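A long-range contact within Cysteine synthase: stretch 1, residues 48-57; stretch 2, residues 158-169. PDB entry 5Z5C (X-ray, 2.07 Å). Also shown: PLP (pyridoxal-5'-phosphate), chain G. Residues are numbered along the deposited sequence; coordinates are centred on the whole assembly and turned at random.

Stretch 1 48-57: SIKDRMAFYT
Stretch 2 158-169: SEAHYYGIGLEI

Helix 50-57 crosses helix 158-163 with an angle of 107° between their N-to-C directions and 8.5 Å between axes. So close a crossing suits alanine: Met53 CA lies 5.2 Å from Ala160 CA, and Ala160 CB packs 3.4 Å from Tyr56 CB and 3.7 Å from Met53 CA.

Ser48 (phi/psi -139/159) precedes the first helix. Its OG accepts from Lys50 N at 2.9 Å, capping an amide near the helix start, while Ser48 N gives a weak bond to Asp51 OD2 at 3.3 Å. The CA-to-CB bond of Lys50 (m, m, t, p) points away from the second stretch, and its NZ is bonded covalently to PLP C4A at 1.3 Å, as expected of the cofactor's lysine in cysteine synthase.

The polar centre is Arg52 (m, t, t, chi4 -99°). Its NH1 donates to Glu168 OE2 at 3.0 Å and its NH2 to Glu168 OE1 at 2.9 Å, a two-pronged salt bridge that suits the extended Glu168 (m, t, chi3 27°). NE is satisfied elsewhere in the structure. Ile165 CA covers one face of the guanidinium, leaving its edge to the carboxylate. Although Arg52 NH1 sits 3.3 Å from Ile165 N, both are donors and no bond forms.

Gly164 (phi/psi -96/-100) ends one helix and N-caps the next; Gly164 N donates to Ala160 O at 2.8 Å, and an ideal CB here would lie 3.0 Å from that same Ala160 O.

Tyr56 (t, chi2 85°) lays its ring face over Ala160 CA, 3.9 Å from the ring centroid, a CH-pi contact. Its OH donates to Glu159 OE1 (m, t) at 3.2 Å. Thr57 OG1 instead turns back to Met53 O, 2.9 Å away. Ile49 (t, t) and Ile165 (t, t) add apolar packing, CD1 to CD1 at 3.7 Å.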

ATOM      1  N   SER B  48       1.047  -2.899  -5.751  1.00 30.32           N
ATOM      2  CA  SER B  48       0.547  -3.933  -6.671  1.00 30.50           C
ATOM      3  C   SER B  48       1.524  -5.048  -6.987  1.00 30.80           C
ATOM      4  O   SER B  48       2.733  -4.869  -6.944  1.00 30.37           O
ATOM      5  CB  SER B  48       0.048  -3.335  -8.015  1.00 31.00           C
ATOM      6  OG  SER B  48       1.047  -3.258  -9.023  1.00 31.49           O
ATOM      7  N   ILE B  49       0.963  -6.174  -7.436  1.00 30.80           N
ATOM      8  CA  ILE B  49       1.766  -7.251  -8.019  1.00 31.42           C
ATOM      9  C   ILE B  49       2.715  -6.790  -9.149  1.00 31.96           C
ATOM     10  O   ILE B  49       3.779  -7.385  -9.340  1.00 32.60           O
ATOM     11  CB  ILE B  49       0.843  -8.411  -8.504  1.00 31.70           C
ATOM     12  CG1 ILE B  49       1.615  -9.740  -8.704  1.00 32.22           C
ATOM     13  CG2 ILE B  49       0.102  -8.026  -9.761  1.00 31.99           C
ATOM     14  CD1 ILE B  49       0.694 -10.911  -9.064  1.00 32.21           C
ATOM     15  N   LYS B  50       2.346  -5.740  -9.873  1.00 32.13           N
ATOM     16  CA  LYS B  50       3.156  -5.237 -10.983  1.00 32.99           C
ATOM     17  C   LYS B  50       4.550  -4.759 -10.567  1.00 33.12           C
ATOM     18  O   LYS B  50       5.488  -4.781 -11.398  1.00 32.96           O
ATOM     19  CB  LYS B  50       2.454  -4.129 -11.754  1.00 33.66           C
ATOM     20  CG  LYS B  50       1.074  -4.501 -12.292  1.00 33.83           C
ATOM     21  CD  LYS B  50       1.125  -5.630 -13.294  1.00 34.08           C
ATOM     22  CE  LYS B  50      -0.251  -6.205 -13.446  1.00 34.83           C
ATOM     23  NZ  LYS B  50      -1.148  -5.301 -14.213  1.00 35.59           N
ATOM     24  N   ASP B  51       4.704  -4.404  -9.290  1.00 32.39           N
ATOM     25  CA  ASP B  51       6.027  -4.074  -8.753  1.00 32.97           C
ATOM     26  C   ASP B  51       7.025  -5.240  -8.873  1.00 33.13           C
ATOM     27  O   ASP B  51       8.185  -4.994  -9.154  1.00 33.52           O
ATOM     28  CB  ASP B  51       5.958  -3.664  -7.279  1.00 32.68           C
ATOM     29  CG  ASP B  51       5.191  -2.372  -7.056  1.00 32.49           C
ATOM     30  OD1 ASP B  51       5.489  -1.374  -7.746  1.00 32.57           O
ATOM     31  OD2 ASP B  51       4.302  -2.358  -6.181  1.00 30.90           O
ATOM     32  N   ARG B  52       6.576  -6.478  -8.641  1.00 32.74           N
ATOM     33  CA  ARG B  52       7.433  -7.653  -8.751  1.00 33.46           C
ATOM     34  C   ARG B  52       7.951  -7.782 -10.198  1.00 35.01           C
ATOM     35  O   ARG B  52       9.112  -8.049 -10.434  1.00 35.04           O
ATOM     36  CB  ARG B  52       6.668  -8.926  -8.457  1.00 32.84           C
ATOM     37  CG  ARG B  52       6.194  -9.068  -7.020  1.00 32.06           C
ATOM     38  CD  ARG B  52       5.343 -10.297  -6.915  1.00 31.83           C
ATOM     39  NE  ARG B  52       4.907 -10.594  -5.574  1.00 31.46           N
ATOM     40  CZ  ARG B  52       5.477 -11.484  -4.783  1.00 31.51           C
ATOM     41  NH1 ARG B  52       6.641 -12.030  -5.122  1.00 32.29           N
ATOM     42  NH2 ARG B  52       4.924 -11.776  -3.625  1.00 31.10           N
ATOM     43  N   MET B  53       7.038  -7.536 -11.130  1.00 36.45           N
ATOM     44  CA  MET B  53       7.246  -7.679 -12.542  1.00 37.55           C
ATOM     45  C   MET B  53       8.152  -6.576 -13.087  1.00 37.99           C
ATOM     46  O   MET B  53       9.053  -6.873 -13.847  1.00 38.29           O
ATOM     47  CB  MET B  53       5.898  -7.643 -13.249  1.00 38.91           C
ATOM     48  CG  MET B  53       5.971  -8.004 -14.714  1.00 41.97           C
ATOM     49  SD  MET B  53       6.200  -6.617 -15.833  1.00 45.81           S
ATOM     50  CE  MET B  53       4.510  -6.039 -15.975  1.00 46.15           C
ATOM     51  N   ALA B  54       7.879  -5.325 -12.736  1.00 37.02           N
ATOM     52  CA  ALA B  54       8.734  -4.209 -13.134  1.00 38.02           C
ATOM     53  C   ALA B  54      10.182  -4.329 -12.623  1.00 38.34           C
ATOM     54  O   ALA B  54      11.144  -4.057 -13.375  1.00 38.73           O
ATOM     55  CB  ALA B  54       8.135  -2.866 -12.723  1.00 37.58           C
ATOM     56  N   PHE B  55      10.333  -4.758 -11.377  1.00 37.50           N
ATOM     57  CA  PHE B  55      11.645  -4.956 -10.817  1.00 37.78           C
ATOM     58  C   PHE B  55      12.409  -6.096 -11.482  1.00 38.77           C
ATOM     59  O   PHE B  55      13.590  -5.922 -11.805  1.00 38.58           O
ATOM     60  CB  PHE B  55      11.601  -5.257  -9.361  1.00 36.73           C
ATOM     61  CG  PHE B  55      12.943  -5.543  -8.807  1.00 36.86           C
ATOM     62  CD1 PHE B  55      13.888  -4.542  -8.727  1.00 37.08           C
ATOM     63  CD2 PHE B  55      13.293  -6.834  -8.419  1.00 36.61           C
ATOM     64  CE1 PHE B  55      15.140  -4.808  -8.218  1.00 37.72           C
ATOM     65  CE2 PHE B  55      14.555  -7.104  -7.929  1.00 37.02           C
ATOM     66  CZ  PHE B  55      15.463  -6.095  -7.809  1.00 37.25           C
ATOM     67  N   TYR B  56      11.757  -7.259 -11.634  1.00 39.39           N
ATOM     68  CA  TYR B  56      12.411  -8.374 -12.322  1.00 40.79           C
ATOM     69  C   TYR B  56      12.875  -8.010 -13.710  1.00 41.24           C
ATOM     70  O   TYR B  56      13.968  -8.409 -14.120  1.00 41.55           O
ATOM     71  CB  TYR B  56      11.486  -9.579 -12.474  1.00 41.11           C
ATOM     72  CG  TYR B  56      12.174 -10.801 -13.065  1.00 42.14           C
ATOM     73  CD1 TYR B  56      12.873 -11.687 -12.255  1.00 42.78           C
ATOM     74  CD2 TYR B  56      12.128 -11.059 -14.429  1.00 43.12           C
ATOM     75  CE1 TYR B  56      13.505 -12.803 -12.791  1.00 43.78           C
ATOM     76  CE2 TYR B  56      12.758 -12.179 -14.976  1.00 43.37           C
ATOM     77  CZ  TYR B  56      13.446 -13.041 -14.151  1.00 43.65           C
ATOM     78  OH  TYR B  56      14.075 -14.146 -14.677  1.00 44.17           O
ATOM     79  N   THR B  57      11.995  -7.311 -14.425  1.00 41.48           N
ATOM     80  CA  THR B  57      12.227  -6.900 -15.812  1.00 42.77           C
ATOM     81  C   THR B  57      13.441  -6.013 -15.910  1.00 43.38           C
ATOM     82  O   THR B  57      14.366  -6.331 -16.664  1.00 44.74           O
ATOM     83  CB  THR B  57      10.953  -6.246 -16.409  1.00 42.61           C
ATOM     84  OG1 THR B  57       9.979  -7.265 -16.586  1.00 42.08           O
ATOM     85  CG2 THR B  57      11.185  -5.614 -17.735  1.00 43.58           C
ATOM     86  N   SER B 158       6.197 -12.896 -17.555  1.00 40.34           N
ATOM     87  CA  SER B 158       5.820 -14.195 -17.039  1.00 40.30           C
ATOM     88  C   SER B 158       6.914 -14.805 -16.176  1.00 39.85           C
ATOM     89  O   SER B 158       6.604 -15.417 -15.145  1.00 39.52           O
ATOM     90  CB  SER B 158       5.378 -15.190 -18.157  1.00 41.09           C
ATOM     91  OG  SER B 158       6.420 -15.457 -19.076  1.00 42.92           O
ATOM     92  N   GLU B 159       8.169 -14.624 -16.571  1.00 40.08           N
ATOM     93  CA  GLU B 159       9.293 -15.147 -15.792  1.00 40.58           C
ATOM     94  C   GLU B 159       9.348 -14.543 -14.401  1.00 39.05           C
ATOM     95  O   GLU B 159       9.725 -15.227 -13.470  1.00 37.64           O
ATOM     96  CB  GLU B 159      10.656 -14.856 -16.436  1.00 41.79           C
ATOM     97  CG  GLU B 159      11.065 -15.706 -17.651  1.00 43.85           C
ATOM     98  CD  GLU B 159      12.261 -15.139 -18.396  1.00 45.57           C
ATOM     99  OE1 GLU B 159      13.138 -14.525 -17.751  1.00 47.67           O
ATOM    100  OE2 GLU B 159      12.314 -15.279 -19.637  1.00 47.45           O
ATOM    101  N   ALA B 160       9.071 -13.238 -14.294  1.00 38.79           N
ATOM    102  CA  ALA B 160       9.051 -12.551 -12.975  1.00 37.74           C
ATOM    103  C   ALA B 160       8.199 -13.338 -11.988  1.00 36.79           C
ATOM    104  O   ALA B 160       8.631 -13.623 -10.868  1.00 36.91           O
ATOM    105  CB  ALA B 160       8.528 -11.134 -13.122  1.00 37.56           C
ATOM    106  N   HIS B 161       7.036 -13.782 -12.452  1.00 36.19           N
ATOM    107  CA  HIS B 161       6.079 -14.473 -11.608  1.00 35.90           C
ATOM    108  C   HIS B 161       6.396 -15.944 -11.424  1.00 36.74           C
ATOM    109  O   HIS B 161       6.082 -16.508 -10.379  1.00 35.81           O
ATOM    110  CB  HIS B 161       4.655 -14.242 -12.116  1.00 35.43           C
ATOM    111  CG  HIS B 161       4.275 -12.803 -12.145  1.00 34.69           C
ATOM    112  ND1 HIS B 161       4.519 -11.956 -11.089  1.00 34.12           N
ATOM    113  CD2 HIS B 161       3.726 -12.041 -13.115  1.00 35.18           C
ATOM    114  CE1 HIS B 161       4.103 -10.743 -11.397  1.00 33.95           C
ATOM    115  NE2 HIS B 161       3.631 -10.761 -12.628  1.00 34.36           N
ATOM    116  N   TYR B 162       7.084 -16.551 -12.407  1.00 37.77           N
ATOM    117  CA  TYR B 162       7.662 -17.883 -12.208  1.00 38.59           C
ATOM    118  C   TYR B 162       8.720 -17.919 -11.087  1.00 37.80           C
ATOM    119  O   TYR B 162       8.690 -18.815 -10.250  1.00 36.73           O
ATOM    120  CB  TYR B 162       8.243 -18.453 -13.553  1.00 40.52           C
ATOM    121  CG  TYR B 162       8.981 -19.760 -13.391  1.00 41.50           C
ATOM    122  CD1 TYR B 162       8.294 -20.965 -13.359  1.00 41.85           C
ATOM    123  CD2 TYR B 162      10.365 -19.790 -13.263  1.00 43.19           C
ATOM    124  CE1 TYR B 162       8.961 -22.169 -13.205  1.00 42.68           C
ATOM    125  CE2 TYR B 162      11.046 -21.000 -13.108  1.00 44.23           C
ATOM    126  CZ  TYR B 162      10.334 -22.179 -13.080  1.00 43.46           C
ATOM    127  OH  TYR B 162      10.993 -23.377 -12.929  1.00 44.84           O
ATOM    128  N   TYR B 163       9.658 -16.960 -11.096  1.00 38.20           N
ATOM    129  CA  TYR B 163      10.789 -16.917 -10.120  1.00 38.12           C
ATOM    130  C   TYR B 163      10.422 -16.305  -8.774  1.00 37.21           C
ATOM    131  O   TYR B 163      10.952 -16.691  -7.738  1.00 37.79           O
ATOM    132  CB  TYR B 163      12.043 -16.233 -10.770  1.00 39.44           C
ATOM    133  CG  TYR B 163      12.704 -17.070 -11.834  1.00 40.51           C
ATOM    134  CD1 TYR B 163      13.356 -18.252 -11.507  1.00 41.35           C
ATOM    135  CD2 TYR B 163      12.669 -16.688 -13.173  1.00 41.81           C
ATOM    136  CE1 TYR B 163      13.970 -19.040 -12.493  1.00 42.46           C
ATOM    137  CE2 TYR B 163      13.280 -17.469 -14.168  1.00 42.13           C
ATOM    138  CZ  TYR B 163      13.922 -18.636 -13.810  1.00 42.81           C
ATOM    139  OH  TYR B 163      14.523 -19.419 -14.764  1.00 44.28           O
ATOM    140  N   GLY B 164       9.459 -15.383  -8.790  1.00 36.20           N
ATOM    141  CA  GLY B 164       9.002 -14.675  -7.576  1.00 34.56           C
ATOM    142  C   GLY B 164       7.767 -15.272  -6.929  1.00 32.78           C
ATOM    143  O   GLY B 164       7.878 -16.243  -6.167  1.00 31.82           O
ATOM    144  N   ILE B 165       6.617 -14.656  -7.201  1.00 31.95           N
ATOM    145  CA  ILE B 165       5.345 -14.970  -6.497  1.00 31.51           C
ATOM    146  C   ILE B 165       4.959 -16.451  -6.649  1.00 31.43           C
ATOM    147  O   ILE B 165       4.491 -17.086  -5.690  1.00 30.61           O
ATOM    148  CB  ILE B 165       4.182 -14.019  -6.917  1.00 31.45           C
ATOM    149  CG1 ILE B 165       2.909 -14.225  -6.043  1.00 31.20           C
ATOM    150  CG2 ILE B 165       3.809 -14.182  -8.382  1.00 31.81           C
ATOM    151  CD1 ILE B 165       1.775 -13.279  -6.405  1.00 31.00           C
ATOM    152  N   GLY B 166       5.171 -17.013  -7.839  1.00 31.98           N
ATOM    153  CA  GLY B 166       4.914 -18.449  -8.044  1.00 32.49           C
ATOM    154  C   GLY B 166       5.671 -19.339  -7.066  1.00 32.83           C
ATOM    155  O   GLY B 166       5.118 -20.278  -6.498  1.00 32.58           O
ATOM    156  N   LEU B 167       6.948 -19.052  -6.882  1.00 33.55           N
ATOM    157  CA  LEU B 167       7.772 -19.867  -5.995  1.00 34.24           C
ATOM    158  C   LEU B 167       7.361 -19.690  -4.536  1.00 33.97           C
ATOM    159  O   LEU B 167       7.325 -20.672  -3.777  1.00 34.13           O
ATOM    160  CB  LEU B 167       9.240 -19.531  -6.195  1.00 34.76           C
ATOM    161  CG  LEU B 167      10.271 -20.288  -5.376  1.00 35.38           C
ATOM    162  CD1 LEU B 167      10.130 -21.794  -5.532  1.00 35.70           C
ATOM    163  CD2 LEU B 167      11.662 -19.816  -5.745  1.00 36.54           C
ATOM    164  N   GLU B 168       7.015 -18.454  -4.159  1.00 33.23           N
ATOM    165  CA  GLU B 168       6.468 -18.178  -2.848  1.00 33.32           C
ATOM    166  C   GLU B 168       5.231 -19.036  -2.592  1.00 33.33           C
ATOM    167  O   GLU B 168       5.095 -19.602  -1.493  1.00 33.05           O
ATOM    168  CB  GLU B 168       6.087 -16.701  -2.695  1.00 32.91           C
ATOM    169  CG  GLU B 168       7.290 -15.767  -2.562  1.00 33.13           C
ATOM    170  CD  GLU B 168       6.900 -14.308  -2.425  1.00 32.59           C
ATOM    171  OE1 GLU B 168       5.789 -14.025  -1.924  1.00 31.19           O
ATOM    172  OE2 GLU B 168       7.733 -13.441  -2.761  1.00 33.11           O
ATOM    173  N   ILE B 169       4.363 -19.134  -3.614  1.00 33.16           N
ATOM    174  CA  ILE B 169       3.144 -19.916  -3.497  1.00 33.18           C
ATOM    175  C   ILE B 169       3.461 -21.357  -3.244  1.00 34.25           C
ATOM    176  O   ILE B 169       2.905 -21.953  -2.322  1.00 35.41           O
ATOM    177  CB  ILE B 169       2.189 -19.760  -4.715  1.00 32.84           C
ATOM    178  CG1 ILE B 169       1.456 -18.417  -4.643  1.00 32.40           C
ATOM    179  CG2 ILE B 169       1.155 -20.874  -4.767  1.00 32.70           C
ATOM    180  CD1 ILE B 169       0.967 -17.896  -5.964  1.00 32.40           C
TER
HETATM  181  N1  PLP G 401      -5.408  -6.932 -11.648  1.00 34.81           N
HETATM  182  C2  PLP G 401      -4.818  -5.719 -11.562  1.00 34.42           C
HETATM  183  C2A PLP G 401      -5.260  -4.688 -10.560  1.00 33.95           C
HETATM  184  C3  PLP G 401      -3.705  -5.395 -12.472  1.00 34.88           C
HETATM  185  O3  PLP G 401      -3.095  -4.193 -12.422  1.00 34.90           O
HETATM  186  C4  PLP G 401      -3.280  -6.404 -13.461  1.00 35.71           C
HETATM  187  C4A PLP G 401      -2.173  -6.111 -14.398  1.00 35.93           C
HETATM  188  C5  PLP G 401      -3.998  -7.694 -13.460  1.00 35.31           C
HETATM  189  C6  PLP G 401      -5.034  -7.878 -12.546  1.00 35.08           C
HETATM  190  C5A PLP G 401      -3.599  -8.763 -14.456  1.00 36.43           C
HETATM  191  O4P PLP G 401      -2.263  -9.251 -14.260  1.00 36.57           O
HETATM  192  P   PLP G 401      -1.315  -9.697 -15.488  1.00 35.96           P
HETATM  193  O1P PLP G 401      -1.001  -8.424 -16.219  1.00 36.20           O
HETATM  194  O2P PLP G 401      -0.148 -10.383 -14.824  1.00 35.61           O
HETATM  195  O3P PLP G 401      -2.182 -10.677 -16.253  1.00 36.40           O